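Local coordinates for sialidase domain-containing protein (Dyadobacter fermentans, PDB 5HX0) that is of unknown function but folds as a six-bladed beta-propeller like those of the sialidases, so it may act on glycans, at residues 269-281 with 290-302. Sequence-based numbering, arbitrary orientation.
Sequences YETPKGDVVAFLR and CIARSVDGGKTFT
Ser294 O is gripped twice, by Val276 N at 3.0 Å and by a water shared with Gly274 O and Gly297 N, linking the turn at Gly274 and the loop at Gly297 to the end of strand 288-294. On the face that carries Val277, Arg293 NH1 donates to the anti lone pair of Asp275 OD2 at 2.8 Å, close to the guanidinium plane, with the carboxylate turned 72° from it. The long arginine is extended to CD and then bent at chi3 (-59°), and Val277 CG2 lies 3.5 Å from the guanidinium plane, over the centre of one face; NH2 goes on to Glu345 O. Strands 276-283 and 288-294 are the middle strands of a four-stranded antiparallel propeller blade, and residues 294-301, Ser-Val-Asp-Gly-Gly-Lys-Thr-Phe, match the Asp-box of BNR repeats. There Asp296 OD1 accepts Thr300 N and OD2 accepts Thr300 OG1, while Gly297 and Gly298 suit the positive phi angles. Phe301 folds back, one face over Ser294 CB and CZ 3.8 Å from Val276 CG1. On the Val277 side, Ile291 CD1 presses tightly on Val277 CG1 at 3.5 Å and reaches Phe279 CE1; small Ala278 and Ala292 leave room on the other side for Val255.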
# COMPACT_ATOMS: atom_id res chain seq x y z
N TYR A 269 -20.92 -19.25 -13.78
CA TYR A 269 -22.32 -18.86 -13.73
C TYR A 269 -23.18 -20.09 -13.46
O TYR A 269 -22.87 -21.18 -13.93
CB TYR A 269 -22.70 -18.17 -15.06
CG TYR A 269 -24.12 -17.68 -15.11
CD1 TYR A 269 -24.49 -16.52 -14.45
CD2 TYR A 269 -25.10 -18.39 -15.82
CE1 TYR A 269 -25.81 -16.07 -14.47
CE2 TYR A 269 -26.43 -17.94 -15.86
CZ TYR A 269 -26.77 -16.77 -15.16
OH TYR A 269 -28.06 -16.29 -15.15
N GLU A 270 -24.25 -19.92 -12.68
CA GLU A 270 -25.22 -20.99 -12.47
C GLU A 270 -26.54 -20.57 -13.11
O GLU A 270 -27.04 -19.47 -12.83
CB GLU A 270 -25.43 -21.27 -10.99
CG GLU A 270 -26.26 -22.52 -10.71
CD GLU A 270 -26.57 -22.64 -9.23
OE1 GLU A 270 -27.42 -21.87 -8.73
OE2 GLU A 270 -25.93 -23.47 -8.55
N THR A 271 -27.10 -21.46 -13.94
CA THR A 271 -28.32 -21.14 -14.66
C THR A 271 -29.54 -21.42 -13.79
O THR A 271 -29.44 -22.09 -12.76
CB THR A 271 -28.41 -21.96 -15.94
OG1 THR A 271 -28.65 -23.33 -15.59
CG2 THR A 271 -27.11 -21.84 -16.72
N PRO A 272 -30.72 -20.90 -14.17
CA PRO A 272 -31.92 -21.18 -13.36
C PRO A 272 -32.20 -22.66 -13.21
O PRO A 272 -32.64 -23.09 -12.13
CB PRO A 272 -33.03 -20.44 -14.12
CG PRO A 272 -32.29 -19.23 -14.74
CD PRO A 272 -30.94 -19.80 -15.14
N LYS A 273 -31.92 -23.47 -14.22
CA LYS A 273 -32.12 -24.91 -14.07
C LYS A 273 -30.97 -25.60 -13.33
O LYS A 273 -31.06 -26.81 -13.09
CB LYS A 273 -32.33 -25.56 -15.44
CG LYS A 273 -33.68 -25.19 -16.06
CD LYS A 273 -33.86 -25.83 -17.42
CE LYS A 273 -35.21 -25.48 -18.01
NZ LYS A 273 -35.29 -25.87 -19.45
N GLY A 274 -29.93 -24.87 -12.96
CA GLY A 274 -28.88 -25.42 -12.11
C GLY A 274 -27.65 -25.91 -12.83
O GLY A 274 -26.78 -26.53 -12.19
N ASP A 275 -27.54 -25.68 -14.14
CA ASP A 275 -26.28 -25.93 -14.83
C ASP A 275 -25.23 -24.95 -14.34
O ASP A 275 -25.53 -23.79 -14.04
CB ASP A 275 -26.46 -25.78 -16.34
CG ASP A 275 -27.17 -26.96 -16.98
OD1 ASP A 275 -27.63 -27.86 -16.24
OD2 ASP A 275 -27.27 -26.97 -18.23
N VAL A 276 -23.99 -25.43 -14.25
CA VAL A 276 -22.83 -24.59 -13.97
C VAL A 276 -22.09 -24.38 -15.28
O VAL A 276 -21.66 -25.35 -15.93
CB VAL A 276 -21.90 -25.26 -12.93
CG1 VAL A 276 -20.64 -24.43 -12.73
CG2 VAL A 276 -22.65 -25.50 -11.61
N VAL A 277 -21.92 -23.12 -15.68
CA VAL A 277 -21.28 -22.77 -16.94
C VAL A 277 -20.06 -21.91 -16.66
O VAL A 277 -20.11 -21.00 -15.83
CB VAL A 277 -22.29 -22.02 -17.85
CG1 VAL A 277 -21.59 -21.37 -18.98
CG2 VAL A 277 -23.35 -23.00 -18.37
N ALA A 278 -18.95 -22.19 -17.35
CA ALA A 278 -17.73 -21.39 -17.26
C ALA A 278 -17.38 -20.81 -18.62
O ALA A 278 -17.34 -21.54 -19.61
CB ALA A 278 -16.56 -22.23 -16.72
N PHE A 279 -17.10 -19.50 -18.66
CA PHE A 279 -16.75 -18.79 -19.89
C PHE A 279 -15.26 -18.48 -19.87
O PHE A 279 -14.78 -17.76 -18.99
CB PHE A 279 -17.56 -17.50 -20.03
CG PHE A 279 -19.06 -17.70 -20.01
CD1 PHE A 279 -19.74 -18.16 -21.15
CD2 PHE A 279 -19.80 -17.43 -18.86
CE1 PHE A 279 -21.13 -18.34 -21.16
CE2 PHE A 279 -21.20 -17.62 -18.85
CZ PHE A 279 -21.86 -18.07 -20.01
N LEU A 280 -14.52 -18.99 -20.86
CA LEU A 280 -13.08 -19.22 -20.74
C LEU A 280 -12.27 -18.44 -21.77
O LEU A 280 -12.54 -18.51 -22.97
CB LEU A 280 -12.78 -20.70 -20.87
CG LEU A 280 -13.71 -21.65 -20.11
CD1 LEU A 280 -13.45 -23.07 -20.54
CD2 LEU A 280 -13.51 -21.49 -18.60
N ARG A 281 -11.26 -17.71 -21.28
CA ARG A 281 -10.21 -17.16 -22.13
C ARG A 281 -9.17 -18.23 -22.46
O ARG A 281 -8.80 -19.03 -21.59
CB ARG A 281 -9.53 -15.98 -21.43
CG ARG A 281 -8.26 -15.48 -22.12
CD ARG A 281 -7.63 -14.32 -21.33
NE ARG A 281 -6.38 -13.87 -21.96
CZ ARG A 281 -5.72 -12.77 -21.64
NH1 ARG A 281 -6.16 -11.98 -20.67
NH2 ARG A 281 -4.61 -12.43 -22.29
N CYS A 290 -14.20 -19.72 -25.15
CA CYS A 290 -14.73 -21.07 -25.01
C CYS A 290 -15.69 -21.18 -23.82
O CYS A 290 -15.78 -20.28 -22.98
CB CYS A 290 -13.60 -22.10 -24.86
SG CYS A 290 -12.65 -22.27 -26.40
N ILE A 291 -16.39 -22.31 -23.76
CA ILE A 291 -17.37 -22.54 -22.70
C ILE A 291 -17.24 -23.99 -22.25
O ILE A 291 -16.94 -24.88 -23.06
CB ILE A 291 -18.80 -22.21 -23.18
CG1 ILE A 291 -19.81 -22.26 -22.04
CG2 ILE A 291 -19.21 -23.15 -24.35
CD1 ILE A 291 -21.21 -21.77 -22.42
N ALA A 292 -17.43 -24.23 -20.96
CA ALA A 292 -17.53 -25.58 -20.43
C ALA A 292 -18.72 -25.63 -19.48
O ALA A 292 -19.01 -24.65 -18.78
CB ALA A 292 -16.24 -26.02 -19.73
N ARG A 293 -19.42 -26.77 -19.46
CA ARG A 293 -20.67 -26.90 -18.74
C ARG A 293 -20.67 -28.13 -17.83
O ARG A 293 -20.10 -29.18 -18.17
CB ARG A 293 -21.86 -26.97 -19.73
CG ARG A 293 -23.23 -27.10 -19.06
CD ARG A 293 -24.35 -27.13 -20.11
NE ARG A 293 -24.34 -25.91 -20.94
CZ ARG A 293 -25.17 -24.89 -20.78
NH1 ARG A 293 -26.11 -24.92 -19.83
NH2 ARG A 293 -25.09 -23.83 -21.58
N SER A 294 -21.31 -28.00 -16.66
CA SER A 294 -21.58 -29.11 -15.76
C SER A 294 -23.08 -29.22 -15.53
O SER A 294 -23.74 -28.23 -15.20
CB SER A 294 -20.87 -28.93 -14.41
OG SER A 294 -21.31 -29.91 -13.47
N VAL A 295 -23.61 -30.44 -15.67
CA VAL A 295 -25.02 -30.68 -15.39
C VAL A 295 -25.24 -31.42 -14.08
O VAL A 295 -26.39 -31.75 -13.76
CB VAL A 295 -25.71 -31.43 -16.54
CG1 VAL A 295 -25.61 -30.63 -17.85
CG2 VAL A 295 -25.12 -32.82 -16.69
N ASP A 296 -24.19 -31.69 -13.31
CA ASP A 296 -24.32 -32.43 -12.06
C ASP A 296 -23.82 -31.61 -10.88
O ASP A 296 -23.23 -32.14 -9.93
CB ASP A 296 -23.59 -33.78 -12.14
CG ASP A 296 -22.13 -33.63 -12.51
OD1 ASP A 296 -21.58 -32.51 -12.39
OD2 ASP A 296 -21.52 -34.64 -12.91
N GLY A 297 -24.04 -30.30 -10.94
CA GLY A 297 -23.71 -29.44 -9.83
C GLY A 297 -22.23 -29.17 -9.66
O GLY A 297 -21.81 -28.85 -8.55
N GLY A 298 -21.43 -29.31 -10.72
CA GLY A 298 -20.01 -29.04 -10.63
C GLY A 298 -19.15 -30.24 -10.32
O GLY A 298 -17.94 -30.08 -10.14
N LYS A 299 -19.73 -31.45 -10.27
CA LYS A 299 -18.94 -32.65 -10.00
C LYS A 299 -18.12 -33.09 -11.21
O LYS A 299 -17.00 -33.59 -11.05
CB LYS A 299 -19.87 -33.79 -9.55
CG LYS A 299 -20.59 -33.52 -8.23
CD LYS A 299 -21.67 -34.56 -7.96
CE LYS A 299 -22.21 -34.42 -6.55
NZ LYS A 299 -21.14 -34.61 -5.53
N THR A 300 -18.65 -32.93 -12.42
CA THR A 300 -17.92 -33.22 -13.64
C THR A 300 -18.33 -32.20 -14.69
O THR A 300 -19.48 -31.75 -14.72
CB THR A 300 -18.20 -34.63 -14.21
OG1 THR A 300 -19.58 -34.72 -14.57
CG2 THR A 300 -17.88 -35.73 -13.21
N PHE A 301 -17.39 -31.86 -15.57
CA PHE A 301 -17.67 -30.99 -16.70
C PHE A 301 -17.54 -31.78 -18.00
O PHE A 301 -16.60 -32.56 -18.17
CB PHE A 301 -16.73 -29.78 -16.71
CG PHE A 301 -17.12 -28.72 -15.71
CD1 PHE A 301 -16.90 -28.91 -14.36
CD2 PHE A 301 -17.71 -27.54 -16.13
CE1 PHE A 301 -17.26 -27.96 -13.44
CE2 PHE A 301 -18.08 -26.57 -15.21
CZ PHE A 301 -17.86 -26.78 -13.86
N THR A 302 -18.49 -31.57 -18.91
CA THR A 302 -18.41 -32.12 -20.25
C THR A 302 -17.33 -31.37 -21.04
O THR A 302 -16.72 -30.41 -20.56
CB THR A 302 -19.77 -32.05 -20.94
OG1 THR A 302 -20.23 -30.70 -20.96
CG2 THR A 302 -20.79 -32.92 -20.23
O HOH W 1 -25.04 -28.46 -12.69